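Local coordinates for protein fructose-like phosphotransferase enzyme IIB component 3 (Escherichia coli K12, PDB 4TN5) that probably relays a phosphoryl group from phospho-EIIA, through a phosphocysteine intermediate, to incoming sugar, probably fructose, during uptake by the phosphotransferase system, at residues A2-T8 and G34-Q40. Residues are numbered along the deposited sequence.
Sequences AYLVAVT and GVSIETQ
Residues 3-8 and 34-40 are extended (phi about -70 to -155°, psi about 110 to 150°) and run side by side as parallel beta strands, their axes 4.5 Å apart at closest and inclined by 17°. Tyr3 pairs with Gly34, and the register continues without a bulge to Thr8 opposite Thr39, with paired CA atoms 4.5 to 5.4 Å apart. Seven backbone hydrogen bonds form the ladder: Gly34 N to Ala2 O (2.8 Å), Leu4 N to Gly34 O (2.8 Å), Ser36 N to Leu4 O (3.1 Å), Ala6 N to Ser36 O (2.9 Å), Glu38 N to Ala6 O (2.6 Å), Thr8 N to Glu38 O (3.1 Å) and Gln40 N to Thr8 O (3.1 Å). On the face carrying Tyr3, Val5 and Val7, the t rotamer of Tyr3 carries its ring past Gly34 (CD1 to Gly34 O 3.4 Å), where no side chain obstructs it, and brings OH within 2.6 Å of Ser36 OG in a hydrogen bond. Further along, Val7 CG2 packs on Glu38 CB (3.7 Å), and Gln40 NE2 donates to Glu38 OE2 (2.6 Å); Arg73 forms a salt bridge with Glu38. The other face is mostly apolar: Leu4 CD2 meets Val35 CG2 at 3.9 Å and Ala6 CB meets Ile37 CG2 at 4.1 Å, with helix 18-30 covering Leu4, Ala6 and Val35. Thr8 lies about 7 Å, side chain to side chain, from Cys10. The parallel pair joined through helix 18-30 is the beta-alpha-beta unit of the PTS IIB alpha/beta fold, with the inferred phosphocysteine just after the first strand.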
ATOM      1  N   ALA A   2     -10.602 -18.211   6.638  1.00 73.53           N
ATOM      2  CA  ALA A   2      -9.602 -17.187   6.370  1.00 61.47           C
ATOM      3  C   ALA A   2      -8.943 -16.766   7.678  1.00 53.82           C
ATOM      4  O   ALA A   2      -9.566 -16.822   8.738  1.00 49.00           O
ATOM      5  CB  ALA A   2     -10.238 -15.990   5.683  1.00 58.03           C
ATOM      6  N   TYR A   3      -7.684 -16.347   7.604  1.00 49.96           N
ATOM      7  CA  TYR A   3      -6.937 -16.008   8.810  1.00 50.85           C
ATOM      8  C   TYR A   3      -6.397 -14.580   8.797  1.00 52.73           C
ATOM      9  O   TYR A   3      -5.650 -14.189   7.901  1.00 48.81           O
ATOM     10  CB  TYR A   3      -5.804 -17.009   9.041  1.00 56.23           C
ATOM     11  CG  TYR A   3      -4.989 -16.721  10.277  1.00 56.11           C
ATOM     12  CD1 TYR A   3      -5.588 -16.656  11.528  1.00 52.13           C
ATOM     13  CD2 TYR A   3      -3.619 -16.517  10.196  1.00 66.44           C
ATOM     14  CE1 TYR A   3      -4.847 -16.393  12.662  1.00 50.65           C
ATOM     15  CE2 TYR A   3      -2.869 -16.254  11.324  1.00 70.46           C
ATOM     16  CZ  TYR A   3      -3.487 -16.192  12.555  1.00 57.87           C
ATOM     17  OH  TYR A   3      -2.742 -15.930  13.682  1.00 61.34           O
ATOM     18  N   LEU A   4      -6.776 -13.815   9.816  1.00 54.24           N
ATOM     19  CA  LEU A   4      -6.441 -12.401   9.909  1.00 46.51           C
ATOM     20  C   LEU A   4      -5.522 -12.131  11.095  1.00 44.03           C
ATOM     21  O   LEU A   4      -5.737 -12.660  12.182  1.00 49.33           O
ATOM     22  CB  LEU A   4      -7.730 -11.588  10.064  1.00 43.32           C
ATOM     23  CG  LEU A   4      -7.655 -10.079  10.310  1.00 50.22           C
ATOM     24  CD1 LEU A   4      -7.611  -9.311   9.001  1.00 55.75           C
ATOM     25  CD2 LEU A   4      -8.828  -9.623  11.163  1.00 46.91           C
ATOM     26  N   VAL A   5      -4.489 -11.321  10.888  1.00 36.38           N
ATOM     27  CA  VAL A   5      -3.702 -10.814  12.007  1.00 34.47           C
ATOM     28  C   VAL A   5      -3.972  -9.323  12.155  1.00 35.35           C
ATOM     29  O   VAL A   5      -4.233  -8.634  11.170  1.00 36.51           O
ATOM     30  CB  VAL A   5      -2.188 -11.073  11.845  1.00 40.72           C
ATOM     31  CG1 VAL A   5      -1.899 -12.567  11.864  1.00 40.18           C
ATOM     32  CG2 VAL A   5      -1.663 -10.432  10.571  1.00 45.73           C
ATOM     33  N   ALA A   6      -3.925  -8.825  13.383  1.00 39.30           N
ATOM     34  CA  ALA A   6      -4.299  -7.439  13.624  1.00 29.15           C
ATOM     35  C   ALA A   6      -3.443  -6.755  14.677  1.00 28.78           C
ATOM     36  O   ALA A   6      -2.934  -7.392  15.599  1.00 32.97           O
ATOM     37  CB  ALA A   6      -5.762  -7.354  14.005  1.00 19.47           C
ATOM     38  N   VAL A   7      -3.291  -5.446  14.524  1.00 36.04           N
ATOM     39  CA  VAL A   7      -2.614  -4.629  15.518  1.00 37.74           C
ATOM     40  C   VAL A   7      -3.445  -3.390  15.817  1.00 40.07           C
ATOM     41  O   VAL A   7      -3.745  -2.599  14.921  1.00 44.07           O
ATOM     42  CB  VAL A   7      -1.213  -4.193  15.055  1.00 42.03           C
ATOM     43  CG1 VAL A   7      -0.585  -3.274  16.088  1.00 48.42           C
ATOM     44  CG2 VAL A   7      -0.327  -5.404  14.811  1.00 38.19           C
ATOM     45  N   THR A   8      -3.830  -3.235  17.078  1.00 30.68           N
ATOM     46  CA  THR A   8      -4.538  -2.042  17.514  1.00 38.48           C
ATOM     47  C   THR A   8      -3.595  -1.192  18.354  1.00 45.40           C
ATOM     48  O   THR A   8      -2.916  -1.703  19.244  1.00 55.71           O
ATOM     49  CB  THR A   8      -5.795  -2.393  18.328  1.00 45.01           C
ATOM     50  OG1 THR A   8      -5.424  -3.162  19.479  1.00 35.77           O
ATOM     51  CG2 THR A   8      -6.762  -3.204  17.482  1.00 40.85           C
ATOM     52  N   GLY A  34     -10.313 -16.829  11.466  1.00 44.57           N
ATOM     53  CA  GLY A  34      -9.325 -16.990  12.513  1.00 47.28           C
ATOM     54  C   GLY A  34      -8.644 -15.650  12.695  1.00 47.28           C
ATOM     55  O   GLY A  34      -8.479 -14.906  11.727  1.00 50.14           O
ATOM     56  N   VAL A  35      -8.261 -15.325  13.925  1.00 46.28           N
ATOM     57  CA  VAL A  35      -7.677 -14.016  14.188  1.00 34.91           C
ATOM     58  C   VAL A  35      -6.768 -13.963  15.418  1.00 39.59           C
ATOM     59  O   VAL A  35      -7.111 -14.466  16.489  1.00 59.27           O
ATOM     60  CB  VAL A  35      -8.769 -12.918  14.279  1.00 67.43           C
ATOM     61  CG1 VAL A  35      -9.747 -13.220  15.405  1.00 63.76           C
ATOM     62  CG2 VAL A  35      -8.140 -11.543  14.455  1.00 67.65           C
ATOM     63  N   SER A  36      -5.597 -13.361  15.236  1.00 36.39           N
ATOM     64  CA  SER A  36      -4.691 -13.060  16.336  1.00 33.04           C
ATOM     65  C   SER A  36      -4.461 -11.554  16.367  1.00 34.08           C
ATOM     66  O   SER A  36      -4.145 -10.949  15.343  1.00 39.41           O
ATOM     67  CB  SER A  36      -3.361 -13.791  16.158  1.00 49.97           C
ATOM     68  OG  SER A  36      -3.559 -15.187  16.022  1.00 62.91           O
ATOM     69  N   ILE A  37      -4.626 -10.950  17.538  1.00 38.83           N
ATOM     70  CA  ILE A  37      -4.540  -9.499  17.652  1.00 41.60           C
ATOM     71  C   ILE A  37      -3.405  -9.042  18.562  1.00 43.85           C
ATOM     72  O   ILE A  37      -3.367  -9.381  19.744  1.00 41.71           O
ATOM     73  CB  ILE A  37      -5.862  -8.898  18.166  1.00 34.72           C
ATOM     74  CG1 ILE A  37      -7.041  -9.425  17.346  1.00 35.70           C
ATOM     75  CG2 ILE A  37      -5.810  -7.379  18.123  1.00 43.25           C
ATOM     76  CD1 ILE A  37      -8.387  -8.925  17.823  1.00 40.70           C
ATOM     77  N   GLU A  38      -2.484  -8.268  17.998  1.00 46.17           N
ATOM     78  CA  GLU A  38      -1.404  -7.672  18.773  1.00 47.88           C
ATOM     79  C   GLU A  38      -1.853  -6.333  19.337  1.00 49.12           C
ATOM     80  O   GLU A  38      -2.478  -5.532  18.642  1.00 44.06           O
ATOM     81  CB  GLU A  38      -0.157  -7.485  17.908  1.00 53.40           C
ATOM     82  CG  GLU A  38       0.979  -6.742  18.597  1.00 64.30           C
ATOM     83  CD  GLU A  38       2.231  -6.669  17.745  1.00 63.98           C
ATOM     84  OE1 GLU A  38       2.589  -7.693  17.124  1.00 58.01           O
ATOM     85  OE2 GLU A  38       2.857  -5.588  17.692  1.00 60.51           O
ATOM     86  N   THR A  39      -1.539  -6.097  20.605  1.00 59.54           N
ATOM     87  CA  THR A  39      -1.886  -4.842  21.254  1.00 60.16           C
ATOM     88  C   THR A  39      -0.640  -4.022  21.566  1.00 51.80           C
ATOM     89  O   THR A  39       0.315  -4.528  22.150  1.00 61.68           O
ATOM     90  CB  THR A  39      -2.682  -5.084  22.551  1.00 69.55           C
ATOM     91  OG1 THR A  39      -4.078  -5.185  22.243  1.00 64.30           O
ATOM     92  CG2 THR A  39      -2.466  -3.944  23.533  1.00 74.94           C
ATOM     93  N   GLN A  40      -0.652  -2.758  21.160  1.00 40.30           N
ATOM     94  CA  GLN A  40       0.427  -1.840  21.492  1.00 51.63           C
ATOM     95  C   GLN A  40      -0.136  -0.628  22.225  1.00 58.20           C
ATOM     96  O   GLN A  40      -0.831   0.197  21.635  1.00 64.59           O
ATOM     97  CB  GLN A  40       1.176  -1.406  20.230  1.00 51.30           C
ATOM     98  CG  GLN A  40       1.845  -2.553  19.485  1.00 56.02           C
ATOM     99  CD  GLN A  40       2.637  -2.086  18.278  1.00 64.18           C
ATOM    100  OE1 GLN A  40       2.861  -0.891  18.091  1.00 61.43           O
ATOM    101  NE2 GLN A  40       3.066  -3.033  17.450  1.00 56.60           N
TER